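Local coordinates for putative hydrolase (Bacteroides ovatus, PDB 4HBS), which is of unknown specificity but is probably a hydrolase, folded as a five-bladed beta-propeller and related by family to the beta-fructosidase group of glycoside-acting proteins, at residues S31-Y34 / W35-V39; T253-L256 / G257-W260; S279-D282 / A283-T287; S380-W383 / D384-N387; S391-Y395 / R396-Y400. All coordinates share one frame; numbering follows the deposited sequence. Where two conformers were deposited one is given.

Interaction 1 (S31-Y34 / W35-V39); sequences SGQY and WKVFV
The phenol ring of Tyr34 has the backbone N of Lys36 over one face, displaced toward the rim, and CG2 of Val37 at its edge. The indole of Trp35 stands beside it obliquely, planes 64° apart, with Tyr34 CE1 3.7 Å from Trp35 CD1. Over the centre of the indole lies Lys36 CG, 3.7 Å above the plane, and this same CG is 3.8 Å from Tyr34 CE2. Tyr34 carries CG opposite its own N (chi1 -178°), which lays the ring alongside the lysine chain. That chain bends at chi4, and Lys36 NZ donates to Tyr34 OH at 3.0 Å. A lysine suits the place because its methylenes lie against aromatic carbon while its charge meets Asp410 and NZ also bonds to Asn10 O. Val37 N bonds to Tyr34 O at 3.1 Å, closing a type I beta turn in the loop that joins antiparallel neighbours 24-26 and 38-42 of a propeller sheet.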
loop_
_atom_site.group_PDB
_atom_site.type_symbol
_atom_site.label_atom_id
_atom_site.label_comp_id
_atom_site.label_asym_id
_atom_site.label_seq_id
_atom_site.Cartn_x
_atom_site.Cartn_y
_atom_site.Cartn_z
ATOM N N SER A 31 6.479 -1.940 -24.580
ATOM C CA SER A 31 5.491 -1.513 -25.598
ATOM C C SER A 31 4.636 -0.404 -24.964
ATOM O O SER A 31 4.441 0.661 -25.560
ATOM C CB SER A 31 4.602 -2.678 -26.056
ATOM O OG SER A 31 3.428 -2.238 -26.727
ATOM N N GLY A 32 4.156 -0.683 -23.737
ATOM C CA GLY A 32 3.370 0.240 -22.925
ATOM C C GLY A 32 4.144 1.465 -22.453
ATOM O O GLY A 32 3.550 2.549 -22.336
ATOM N N GLN A 33 5.484 1.325 -22.199
ATOM C CA GLN A 33 6.290 2.464 -21.731
ATOM C C GLN A 33 6.982 3.263 -22.856
ATOM O O GLN A 33 7.403 2.719 -23.887
ATOM C CB GLN A 33 7.339 2.063 -20.681
ATOM C CG GLN A 33 8.247 0.904 -21.060
ATOM C CD GLN A 33 9.667 1.083 -20.615
ATOM O OE1 GLN A 33 10.105 2.182 -20.289
ATOM N NE2 GLN A 33 10.425 0.000 -20.570
ATOM N N TYR A 34 7.107 4.591 -22.584
ATOM C CA TYR A 34 7.735 5.637 -23.404
ATOM C C TYR A 34 9.236 5.424 -23.368
ATOM O O TYR A 34 9.764 5.066 -22.323
ATOM C CB TYR A 34 7.344 7.014 -22.800
ATOM C CG TYR A 34 7.840 8.271 -23.490
ATOM C CD1 TYR A 34 7.757 8.412 -24.872
ATOM C CD2 TYR A 34 8.208 9.393 -22.749
ATOM C CE1 TYR A 34 8.119 9.606 -25.502
ATOM C CE2 TYR A 34 8.556 10.593 -23.366
ATOM C CZ TYR A 34 8.515 10.699 -24.740
ATOM O OH TYR A 34 8.860 11.901 -25.319
ATOM N N TRP A 35 9.922 5.595 -24.491
ATOM C CA TRP A 35 11.376 5.370 -24.576
ATOM C C TRP A 35 12.242 6.285 -23.638
ATOM O O TRP A 35 13.348 5.883 -23.291
ATOM C CB TRP A 35 11.855 5.499 -26.030
ATOM C CG TRP A 35 11.720 6.878 -26.621
ATOM C CD1 TRP A 35 10.622 7.417 -27.228
ATOM C CD2 TRP A 35 12.753 7.854 -26.721
ATOM N NE1 TRP A 35 10.904 8.685 -27.673
ATOM C CE2 TRP A 35 12.210 8.974 -27.386
ATOM C CE3 TRP A 35 14.075 7.912 -26.270
ATOM C CZ2 TRP A 35 12.955 10.123 -27.636
ATOM C CZ3 TRP A 35 14.817 9.049 -26.526
ATOM C CH2 TRP A 35 14.262 10.133 -27.212
ATOM N N LYS A 36 11.754 7.480 -23.230
ATOM C CA LYS A 36 12.517 8.352 -22.309
ATOM C C LYS A 36 12.332 7.917 -20.814
ATOM O O LYS A 36 13.022 8.448 -19.929
ATOM C CB LYS A 36 12.095 9.834 -22.446
ATOM C CG LYS A 36 12.326 10.482 -23.804
ATOM C CD LYS A 36 12.102 12.007 -23.709
ATOM C CE LYS A 36 12.460 12.774 -24.963
ATOM N NZ LYS A 36 11.314 13.557 -25.493
ATOM N N VAL A 37 11.375 6.998 -20.531
ATOM C CA VAL A 37 11.099 6.546 -19.175
ATOM C C VAL A 37 11.924 5.278 -18.905
ATOM O O VAL A 37 11.758 4.287 -19.602
ATOM C CB VAL A 37 9.576 6.330 -18.987
ATOM C CG1 VAL A 37 9.268 5.653 -17.650
ATOM C CG2 VAL A 37 8.833 7.662 -19.094
ATOM N N PHE A 38 12.824 5.322 -17.899
ATOM C CA PHE A 38 13.671 4.184 -17.529
ATOM C C PHE A 38 13.065 3.469 -16.346
ATOM O O PHE A 38 12.917 4.070 -15.291
ATOM C CB PHE A 38 15.093 4.649 -17.227
ATOM C CG PHE A 38 15.683 5.388 -18.401
ATOM C CD1 PHE A 38 16.163 4.695 -19.508
ATOM C CD2 PHE A 38 15.614 6.776 -18.475
ATOM C CE1 PHE A 38 16.652 5.378 -20.626
ATOM C CE2 PHE A 38 16.108 7.458 -19.595
ATOM C CZ PHE A 38 16.611 6.753 -20.668
ATOM N N VAL A 39 12.662 2.200 -16.545
ATOM C CA VAL A 39 12.045 1.351 -15.524
ATOM C C VAL A 39 13.054 0.302 -15.102
ATOM O O VAL A 39 13.724 -0.286 -15.958
ATOM C CB VAL A 39 10.754 0.686 -16.051
ATOM C CG1 VAL A 39 10.091 -0.151 -14.966
ATOM C CG2 VAL A 39 9.777 1.717 -16.592
#

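Interaction 2 (T253-L256 / G257-W260); sequences TRDL and GSQW
Ser258 packs its hydroxyl tightly against two residues of 253-256: OG accepts from Thr253 OG1 at 2.7 Å and donates to Asp255 O. Asp255 O also takes Ser258 N, at 3.0 Å, so one small polar residue closes the turn through both backbone and side chain. Thr253 OG1 in turn accepts from Asp255 N at 3.2 Å, forming an ST turn, and the type I beta turn from Asp255 to Ser258 follows directly; together they fold the loop between antiparallel strands 245-251 and 260-265. Asp255 OD1 receives Gly257 N at 3.0 Å from above the carboxylate plane, as well as a bond from Gln171. On the inner side, the indole of Trp260 points NE1 at Leu256 O, 3.2 Å away and in the ring plane, a nearly straight bond of 165°. Leucine and tryptophan suit this buried side, where both touch Leu173 and Leu238. By contrast, Thr253 and Gly257 lie toward solvent.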
loop_
_atom_site.group_PDB
_atom_site.type_symbol
_atom_site.label_atom_id
_atom_site.label_comp_id
_atom_site.label_asym_id
_atom_site.label_seq_id
_atom_site.Cartn_x
_atom_site.Cartn_y
_atom_site.Cartn_z
ATOM N N THR A 253 -7.608 20.489 9.046
ATOM C CA THR A 253 -6.241 20.852 9.440
ATOM C C THR A 253 -5.319 19.637 9.192
ATOM O O THR A 253 -5.761 18.642 8.601
ATOM C CB THR A 253 -6.236 21.301 10.913
ATOM O OG1 THR A 253 -6.288 20.159 11.765
ATOM C CG2 THR A 253 -7.392 22.238 11.249
ATOM N N ARG A 254 -4.048 19.702 9.657
ATOM C CA ARG A 254 -3.108 18.576 9.498
ATOM C C ARG A 254 -3.405 17.433 10.503
ATOM O O ARG A 254 -2.747 16.396 10.429
ATOM C CB ARG A 254 -1.654 19.045 9.610
ATOM C CG ARG A 254 -1.261 19.928 8.442
ATOM C CD ARG A 254 0.214 20.263 8.432
ATOM N NE ARG A 254 0.504 21.441 7.602
ATOM C CZ ARG A 254 0.569 21.452 6.268
ATOM N NH1 ARG A 254 0.353 20.339 5.568
ATOM N NH2 ARG A 254 0.840 22.582 5.621
ATOM N N ASP A 255 -4.387 17.622 11.434
ATOM C CA ASP A 255 -4.835 16.562 12.341
ATOM C C ASP A 255 -5.746 15.635 11.524
ATOM O O ASP A 255 -6.762 16.088 10.997
ATOM C CB ASP A 255 -5.589 17.147 13.570
ATOM C CG ASP A 255 -5.859 16.171 14.714
ATOM O OD1 ASP A 255 -5.833 14.946 14.469
ATOM O OD2 ASP A 255 -6.141 16.638 15.848
ATOM N N LEU A 256 -5.392 14.358 11.397
ATOM C CA LEU A 256 -6.219 13.401 10.662
ATOM C C LEU A 256 -7.640 13.316 11.287
ATOM O O LEU A 256 -8.612 13.114 10.560
ATOM C CB LEU A 256 -5.530 12.017 10.639
ATOM C CG LEU A 256 -6.081 10.935 9.715
ATOM C CD1 LEU A 256 -6.324 11.464 8.309
ATOM C CD2 LEU A 256 -5.119 9.780 9.650
ATOM N N GLY A 257 -7.745 13.546 12.605
ATOM C CA GLY A 257 -9.019 13.555 13.317
ATOM C C GLY A 257 -9.887 14.797 13.139
ATOM O O GLY A 257 -10.967 14.861 13.732
ATOM N N SER A 258 -9.437 15.810 12.320
ATOM C CA SER A 258 -10.205 17.037 12.019
ATOM C C SER A 258 -11.501 16.721 11.334
ATOM O O SER A 258 -11.683 15.596 10.876
ATOM C CB SER A 258 -9.429 17.937 11.064
ATOM O OG SER A 258 -8.082 18.130 11.429
ATOM N N GLN A 259 -12.362 17.733 11.151
ATOM C CA GLN A 259 -13.614 17.546 10.426
ATOM C C GLN A 259 -13.310 17.260 8.959
ATOM O O GLN A 259 -12.463 17.927 8.353
ATOM C CB GLN A 259 -14.529 18.777 10.554
ATOM C CG GLN A 259 -15.807 18.686 9.718
ATOM C CD GLN A 259 -16.974 19.363 10.387
ATOM O OE1 GLN A 259 -17.047 20.594 10.444
ATOM N NE2 GLN A 259 -17.911 18.580 10.927
ATOM N N TRP A 260 -13.971 16.243 8.407
ATOM C CA TRP A 260 -13.794 15.869 7.011
ATOM C C TRP A 260 -14.836 16.559 6.165
ATOM O O TRP A 260 -15.964 16.770 6.624
ATOM C CB TRP A 260 -13.915 14.347 6.825
ATOM C CG TRP A 260 -12.729 13.559 7.276
ATOM C CD1 TRP A 260 -11.751 13.954 8.142
ATOM C CD2 TRP A 260 -12.443 12.201 6.940
ATOM N NE1 TRP A 260 -10.842 12.939 8.323
ATOM C CE2 TRP A 260 -11.241 11.850 7.594
ATOM C CE3 TRP A 260 -13.081 11.242 6.140
ATOM C CZ2 TRP A 260 -10.651 10.593 7.447
ATOM C CZ3 TRP A 260 -12.498 9.998 6.000
ATOM C CH2 TRP A 260 -11.321 9.669 6.682
#

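Interaction 3 (S279-D282 / A283-T287); sequences STQD and AENST
Ala283 N bonds to Ser279 O at 2.8 Å in the first turn of the short helix 280-285, with Ser279 at the N-cap: Ser279 OG accepts from Asp282 N at 3.1 Å, which a compact hydroxyl does well at a helix start. Glu284 sits one turn after Thr280 and runs beside it. Glu284 CB lies 3.7 Å from Thr280 O, CG approaches the same oxygen at 3.4 Å, and CD is 4.1 Å from it. At the tip, Glu284 OE2 passes 3.4 Å from Thr280 CG2, the methyl set opposite the threonine N and so turned along the glutamate, and takes its hydrogen bond from Ser242 OG. Just beyond, the buried Ser286 donates from OG to Asp282 O and also bonds to Ala265 N on strand 260-265. With an alanine here, Ala265 N would probably lose that acceptor and Asp282 O its hydroxyl donor. Ser286 OG meets Asp282 O at 2.6 Å, tilted 28° from the carbonyl plane.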
loop_
_atom_site.group_PDB
_atom_site.type_symbol
_atom_site.label_atom_id
_atom_site.label_comp_id
_atom_site.label_asym_id
_atom_site.label_seq_id
_atom_site.Cartn_x
_atom_site.Cartn_y
_atom_site.Cartn_z
ATOM N N SER A 279 -23.387 9.573 -0.679
ATOM C CA SER A 279 -23.848 8.232 -1.017
ATOM C C SER A 279 -22.867 7.662 -2.042
ATOM O O SER A 279 -22.230 8.436 -2.759
ATOM C CB SER A 279 -25.263 8.276 -1.587
ATOM O OG SER A 279 -25.278 8.925 -2.846
ATOM N N THR A 280 -22.719 6.338 -2.103
ATOM C CA THR A 280 -21.813 5.701 -3.081
ATOM C C THR A 280 -22.141 6.200 -4.516
ATOM O O THR A 280 -21.233 6.571 -5.260
ATOM C CB THR A 280 -21.902 4.179 -2.949
ATOM O OG1 THR A 280 -21.209 3.812 -1.759
ATOM C CG2 THR A 280 -21.315 3.441 -4.144
ATOM N N GLN A 281 -23.447 6.250 -4.862
ATOM C CA GLN A 281 -23.945 6.736 -6.155
ATOM C C GLN A 281 -23.406 8.143 -6.436
ATOM O O GLN A 281 -22.907 8.393 -7.534
ATOM C CB GLN A 281 -25.486 6.740 -6.135
ATOM C CG GLN A 281 -26.166 7.092 -7.454
ATOM C CD GLN A 281 -27.667 7.221 -7.256
ATOM O OE1 GLN A 281 -28.353 6.247 -6.898
ATOM N NE2 GLN A 281 -28.212 8.430 -7.442
ATOM N N ASP A 282 -23.482 9.047 -5.425
ATOM C CA ASP A 282 -22.989 10.422 -5.557
ATOM C C ASP A 282 -21.470 10.494 -5.609
ATOM O O ASP A 282 -20.945 11.313 -6.356
ATOM C CB ASP A 282 -23.507 11.309 -4.427
ATOM C CG ASP A 282 -24.974 11.659 -4.565
ATOM O OD1 ASP A 282 -25.429 11.903 -5.718
ATOM O OD2 ASP A 282 -25.662 11.732 -3.524
ATOM N N ALA A 283 -20.754 9.662 -4.838
ATOM C CA ALA A 283 -19.287 9.667 -4.883
ATOM C C ALA A 283 -18.783 9.245 -6.292
ATOM O O ALA A 283 -17.815 9.822 -6.778
ATOM C CB ALA A 283 -18.719 8.747 -3.814
ATOM N N GLU A 284 -19.483 8.301 -6.966
ATOM C CA GLU A 284 -19.117 7.843 -8.316
ATOM C C GLU A 284 -19.395 8.923 -9.392
ATOM O O GLU A 284 -18.624 9.034 -10.353
ATOM C CB GLU A 284 -19.847 6.541 -8.654
ATOM C CG GLU A 284 -19.309 5.369 -7.859
ATOM C CD GLU A 284 -19.901 4.019 -8.205
ATOM O OE1 GLU A 284 -20.178 3.777 -9.403
ATOM O OE2 GLU A 284 -20.018 3.174 -7.288
ATOM N N ASN A 285 -20.458 9.747 -9.211
ATOM C CA ASN A 285 -20.754 10.864 -10.137
ATOM C C ASN A 285 -19.696 11.982 -10.005
ATOM O O ASN A 285 -19.549 12.791 -10.918
ATOM C CB ASN A 285 -22.155 11.470 -9.874
ATOM C CG ASN A 285 -23.303 10.513 -10.080
ATOM O OD1 ASN A 285 -23.270 9.645 -10.962
ATOM N ND2 ASN A 285 -24.364 10.663 -9.287
ATOM N N SER A 286 -18.984 12.022 -8.848
ATOM C CA SER A 286 -17.945 12.996 -8.497
ATOM C C SER A 286 -16.516 12.474 -8.771
ATOM O O SER A 286 -15.592 12.808 -8.021
ATOM C CB SER A 286 -18.070 13.337 -7.014
ATOM O OG SER A 286 -19.432 13.466 -6.653
ATOM N N THR A 287 -16.332 11.632 -9.812
ATOM C CA THR A 287 -15.006 11.106 -10.162
ATOM C C THR A 287 -14.045 12.277 -10.485
ATOM O O THR A 287 -14.456 13.212 -11.180
ATOM C CB THR A 287 -15.095 10.095 -11.328
ATOM O OG1 THR A 287 -13.813 9.497 -11.499
ATOM C CG2 THR A 287 -15.538 10.722 -12.652
#

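Interaction 4 (S380-W383 / D384-N387); sequences SNFW and DNFN. With GOL (glycerol), chain E.
Asp384 N to Asn381 O (3.2 Å), Asn385 N to Phe382 O (3.3 Å) and Phe386 N to Trp383 O (3.1 Å) are successive bonds that wind 382-385 into a short 3-10 turn. Asparagine suits its place because Asn385 ND2 also donates to Phe382 O, at 2.9 Å, from the same face of the carbonyl as the backbone N. This ND2 lies over one face of the Phe382 ring, 3.7 Å above the plane and toward the rim, and makes a weak bond to O1 of a glycerol. Phe382 CE2 meets Phe386 CE1 at 3.6 Å, the rings oblique at 54°. Asp384 OD2 accepts from a water, at 2.6 Å, that also takes Asn381 N; a leucine in place of Asp384 would probably leave that water without its acceptor and the bridge to Asn381 broken. The turn lies between strands 371-377 and 399-403, with Phe382 edge-to-face on Phe94, Phe386 meeting Phe79 of strand 79-80, and Arg89 of strand 88-93 bonded to Asn385 O.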
loop_
_atom_site.group_PDB
_atom_site.type_symbol
_atom_site.label_atom_id
_atom_site.label_comp_id
_atom_site.label_asym_id
_atom_site.label_seq_id
_atom_site.Cartn_x
_atom_site.Cartn_y
_atom_site.Cartn_z
ATOM N N SER A 380 -3.748 -18.569 -8.246
ATOM C CA SER A 380 -5.175 -18.967 -8.257
ATOM C C SER A 380 -5.562 -19.819 -7.058
ATOM O O SER A 380 -6.555 -19.529 -6.387
ATOM C CB SER A 380 -5.518 -19.727 -9.533
ATOM O OG SER A 380 -5.096 -19.027 -10.694
ATOM N N ASN A 381 -4.750 -20.837 -6.765
ATOM C CA ASN A 381 -5.003 -21.769 -5.678
ATOM C C ASN A 381 -4.175 -21.422 -4.434
ATOM O O ASN A 381 -2.954 -21.296 -4.515
ATOM C CB ASN A 381 -4.710 -23.162 -6.152
ATOM C CG ASN A 381 -5.462 -23.552 -7.428
ATOM O OD1 ASN A 381 -4.855 -23.790 -8.475
ATOM N ND2 ASN A 381 -6.807 -23.569 -7.399
ATOM N N PHE A 382 -4.843 -21.266 -3.281
ATOM C CA PHE A 382 -4.179 -20.843 -2.044
ATOM C C PHE A 382 -3.113 -21.810 -1.550
ATOM O O PHE A 382 -2.143 -21.357 -0.933
ATOM C CB PHE A 382 -5.209 -20.604 -0.909
ATOM C CG PHE A 382 -4.634 -19.919 0.322
ATOM C CD1 PHE A 382 -4.489 -18.538 0.369
ATOM C CD2 PHE A 382 -4.177 -20.660 1.399
ATOM C CE1 PHE A 382 -3.912 -17.915 1.482
ATOM C CE2 PHE A 382 -3.613 -20.035 2.519
ATOM C CZ PHE A 382 -3.503 -18.669 2.561
ATOM N N TRP A 383 -3.277 -23.134 -1.827
ATOM C CA TRP A 383 -2.324 -24.158 -1.393
ATOM C C TRP A 383 -0.974 -24.019 -2.065
ATOM O O TRP A 383 0.024 -24.482 -1.513
ATOM C CB TRP A 383 -2.867 -25.586 -1.635
ATOM C CG TRP A 383 -3.420 -25.898 -3.007
ATOM C CD1 TRP A 383 -2.789 -26.566 -4.019
ATOM C CD2 TRP A 383 -4.768 -25.698 -3.443
ATOM N NE1 TRP A 383 -3.647 -26.737 -5.079
ATOM C CE2 TRP A 383 -4.877 -26.234 -4.742
ATOM C CE3 TRP A 383 -5.891 -25.093 -2.871
ATOM C CZ2 TRP A 383 -6.062 -26.164 -5.476
ATOM C CZ3 TRP A 383 -7.053 -25.023 -3.603
ATOM C CH2 TRP A 383 -7.132 -25.556 -4.886
ATOM N N ASP A 384 -0.923 -23.346 -3.233
ATOM C CA ASP A 384 0.317 -23.185 -3.992
ATOM C C ASP A 384 1.265 -22.147 -3.335
ATOM O O ASP A 384 2.386 -21.977 -3.816
ATOM C CB ASP A 384 0.036 -22.861 -5.467
ATOM C CG ASP A 384 -0.545 -24.047 -6.229
ATOM O OD1 ASP A 384 -0.204 -25.199 -5.888
ATOM O OD2 ASP A 384 -1.291 -23.821 -7.195
ATOM N N ASN A 385 0.849 -21.519 -2.203
ATOM C CA ASN A 385 1.683 -20.656 -1.380
ATOM C C ASN A 385 2.530 -21.506 -0.422
ATOM O O ASN A 385 3.272 -20.922 0.350
ATOM C CB ASN A 385 0.811 -19.660 -0.566
ATOM C CG ASN A 385 0.078 -18.661 -1.427
ATOM O OD1 ASN A 385 0.689 -17.848 -2.142
ATOM N ND2 ASN A 385 -1.244 -18.690 -1.386
ATOM N N PHE A 386 2.428 -22.886 -0.463
ATOM C CA PHE A 386 3.188 -23.792 0.422
ATOM C C PHE A 386 3.746 -25.040 -0.258
ATOM O O PHE A 386 3.268 -25.463 -1.310
ATOM C CB PHE A 386 2.274 -24.320 1.547
ATOM C CG PHE A 386 1.450 -23.294 2.273
ATOM C CD1 PHE A 386 0.232 -22.867 1.757
ATOM C CD2 PHE A 386 1.856 -22.800 3.509
ATOM C CE1 PHE A 386 -0.531 -21.921 2.423
ATOM C CE2 PHE A 386 1.078 -21.868 4.188
ATOM C CZ PHE A 386 -0.099 -21.414 3.625
ATOM N N ASN A 387 4.713 -25.669 0.431
ATOM C CA ASN A 387 5.288 -26.987 0.187
ATOM C C ASN A 387 5.830 -27.340 -1.211
ATOM O O ASN A 387 6.092 -28.518 -1.446
ATOM C CB ASN A 387 4.241 -28.037 0.553
ATOM C CG ASN A 387 3.897 -28.039 2.026
ATOM O OD1 ASN A 387 4.671 -27.591 2.881
ATOM N ND2 ASN A 387 2.731 -28.533 2.365
HETATM C C1 GOL E . -4.744 -16.446 -3.019
HETATM O O1 GOL E . -3.747 -17.441 -3.238
HETATM C C2 GOL E . -5.996 -16.711 -3.830
HETATM O O2 GOL E . -6.685 -17.859 -3.318
HETATM C C3 GOL E . -6.917 -15.512 -3.807
HETATM O O3 GOL E . -7.949 -15.633 -4.781
HETATM O O HOH W 1 -1.977 -21.549 -8.337
#

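Interaction 5 (S391-Y395 / R396-Y400)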
loop_
_atom_site.group_PDB
_atom_site.type_symbol
_atom_site.label_atom_id
_atom_site.label_comp_id
_atom_site.label_asym_id
_atom_site.label_seq_id
_atom_site.Cartn_x
_atom_site.Cartn_y
_atom_site.Cartn_z
ATOM N N SER A 391 7.234 -21.746 -3.932
ATOM C CA SER A 391 5.890 -21.400 -3.440
ATOM C C SER A 391 5.889 -20.161 -2.589
ATOM O O SER A 391 4.902 -19.414 -2.602
ATOM C CB SER A 391 5.304 -22.555 -2.643
ATOM O OG SER A 391 6.155 -22.932 -1.581
ATOM N N ALA A 392 6.998 -19.905 -1.868
ATOM C CA ALA A 392 7.116 -18.716 -1.031
ATOM C C ALA A 392 6.936 -17.387 -1.809
ATOM O O ALA A 392 6.462 -16.405 -1.227
ATOM C CB ALA A 392 8.473 -18.700 -0.333
ATOM N N ASP A 393 7.299 -17.363 -3.116
ATOM C CA ASP A 393 7.403 -16.135 -3.898
ATOM C C ASP A 393 6.199 -15.723 -4.803
ATOM O O ASP A 393 6.343 -14.815 -5.635
ATOM C CB ASP A 393 8.693 -16.213 -4.698
ATOM C CG ASP A 393 9.921 -16.195 -3.811
ATOM O OD1 ASP A 393 9.991 -15.327 -2.904
ATOM O OD2 ASP A 393 10.766 -17.102 -3.953
ATOM N N PHE A 394 5.005 -16.254 -4.548
ATOM C CA PHE A 394 3.824 -15.764 -5.252
ATOM C C PHE A 394 3.301 -14.570 -4.498
ATOM O O PHE A 394 3.014 -13.519 -5.069
ATOM C CB PHE A 394 2.728 -16.841 -5.322
ATOM C CG PHE A 394 2.967 -17.912 -6.354
ATOM C CD1 PHE A 394 2.966 -17.605 -7.711
ATOM C CD2 PHE A 394 3.117 -19.237 -5.978
ATOM C CE1 PHE A 394 3.090 -18.607 -8.669
ATOM C CE2 PHE A 394 3.304 -20.232 -6.938
ATOM C CZ PHE A 394 3.288 -19.911 -8.279
ATOM N N TYR A 395 3.181 -14.749 -3.183
ATOM C CA TYR A 395 2.598 -13.804 -2.273
ATOM C C TYR A 395 3.611 -12.940 -1.511
ATOM O O TYR A 395 3.761 -13.055 -0.296
ATOM C CB TYR A 395 1.753 -14.599 -1.309
ATOM C CG TYR A 395 0.725 -13.770 -0.608
ATOM C CD1 TYR A 395 -0.326 -13.194 -1.308
ATOM C CD2 TYR A 395 0.773 -13.589 0.766
ATOM C CE1 TYR A 395 -1.280 -12.428 -0.668
ATOM C CE2 TYR A 395 -0.191 -12.847 1.422
ATOM C CZ TYR A 395 -1.229 -12.280 0.702
ATOM O OH TYR A 395 -2.218 -11.580 1.325
ATOM N N ARG A 396 4.228 -12.011 -2.215
ATOM C CA ARG A 396 5.158 -11.056 -1.621
ATOM C C ARG A 396 5.333 -9.891 -2.570
ATOM O O ARG A 396 5.055 -10.035 -3.780
ATOM C CB ARG A 396 6.516 -11.693 -1.240
ATOM C CG ARG A 396 7.038 -12.739 -2.176
ATOM C CD ARG A 396 7.716 -12.139 -3.377
ATOM N NE ARG A 396 9.161 -12.313 -3.286
ATOM C CZ ARG A 396 10.059 -11.367 -3.003
ATOM N NH1 ARG A 396 9.681 -10.110 -2.809
ATOM N NH2 ARG A 396 11.345 -11.669 -2.942
ATOM N N PRO A 397 5.760 -8.708 -2.054
ATOM C CA PRO A 397 5.911 -7.565 -2.945
ATOM C C PRO A 397 7.129 -7.661 -3.829
ATOM O O PRO A 397 8.114 -8.290 -3.479
ATOM C CB PRO A 397 6.012 -6.377 -1.989
ATOM C CG PRO A 397 6.525 -6.934 -0.738
ATOM C CD PRO A 397 6.118 -8.359 -0.663
ATOM N N TYR A 398 7.033 -7.054 -4.989
ATOM C CA TYR A 398 8.126 -6.937 -5.942
ATOM C C TYR A 398 8.273 -5.446 -6.171
ATOM O O TYR A 398 7.255 -4.764 -6.281
ATOM C CB TYR A 398 7.827 -7.731 -7.212
ATOM C CG TYR A 398 8.030 -9.213 -7.005
ATOM C CD1 TYR A 398 9.310 -9.750 -6.870
ATOM C CD2 TYR A 398 6.946 -10.082 -6.907
ATOM C CE1 TYR A 398 9.510 -11.119 -6.700
ATOM C CE2 TYR A 398 7.135 -11.456 -6.724
ATOM C CZ TYR A 398 8.421 -11.970 -6.648
ATOM O OH TYR A 398 8.634 -13.310 -6.458
ATOM N N PHE A 399 9.508 -4.925 -6.126
ATOM C CA PHE A 399 9.768 -3.496 -6.205
ATOM C C PHE A 399 10.322 -3.044 -7.569
ATOM O O PHE A 399 11.061 -3.778 -8.235
ATOM C CB PHE A 399 10.733 -3.109 -5.087
ATOM C CG PHE A 399 10.142 -3.367 -3.724
ATOM C CD1 PHE A 399 10.183 -4.640 -3.158
ATOM C CD2 PHE A 399 9.467 -2.365 -3.041
ATOM C CE1 PHE A 399 9.642 -4.880 -1.902
ATOM C CE2 PHE A 399 8.900 -2.617 -1.790
ATOM C CZ PHE A 399 9.002 -3.871 -1.229
ATOM N N TYR A 400 9.937 -1.816 -7.973
ATOM C CA TYR A 400 10.371 -1.177 -9.221
ATOM C C TYR A 400 10.734 0.275 -8.972
ATOM O O TYR A 400 10.186 0.883 -8.070
ATOM C CB TYR A 400 9.253 -1.228 -10.296
ATOM C CG TYR A 400 8.758 -2.623 -10.575
ATOM C CD1 TYR A 400 7.822 -3.229 -9.744
ATOM C CD2 TYR A 400 9.256 -3.359 -11.644
ATOM C CE1 TYR A 400 7.397 -4.532 -9.967
ATOM C CE2 TYR A 400 8.857 -4.676 -11.861
ATOM C CZ TYR A 400 7.921 -5.256 -11.024
ATOM O OH TYR A 400 7.551 -6.563 -11.225
#
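Charge comes first: Asp393 OD1 and Arg396 NE form a salt bridge at 3.1 Å, with an N-H...O angle of 155°. The nitrogen reaches OD1 on the anti side of the carboxylate, 30° out of its plane, and the two side chains run side by side. Arginine here has CG wedged between its own N and carbonyl carbon, and bends at chi2 and chi3 fold the guanidinium back toward the aspartate. Neither charge rests on this pair alone: Asp393 OD1 is also bridged to Arg87, and Arg396 NH2 bonds to Asn46 O, which would help to offset charge in a buried place.

Among neutral hydrogen bonds, Tyr398 OH donates to Asp393 O at 2.9 Å, in the carbonyl plane and on a lone pair. A tyrosine suits the site because its ring reaches back across the loop and carries the hydroxyl to a buried backbone oxygen. Arg396 N makes a weak bond to Phe394 O.

Within 396-400, Tyr398 CE1 lies over one face of the Arg396 guanidinium, 3.6 Å above it and toward the rim.

The loop leads into strand 399-403, which runs antiparallel between 38-42 and 371-377; Tyr398 touches Thr375 and Thr377 of 371-377, Phe394 O bonds to Thr377, and Arg396 packs on Trp55 of strand 55-57.

All five contacts are local, set in series along the chain from 31-39 to 391-400. Interactions 1 and 5 reach neighbouring strands of the same sheet, 38-42 and 399-403, which brings residues from near both chain ends together in one propeller sheet; their centres are about 23 Å apart. Interaction 4 precedes interaction 5 in the same long loop and touches it, Asp384 O lying 3.2 Å from Ser391 CB. Interactions 2 and 3 belong to the part of the propeller around strands 245-251 and 260-265, centres about 22 Å apart. Interactions 2 and 4 lie on opposite sides of the chain's centre, about 42 Å between centres, so they mark widely separated parts of the propeller.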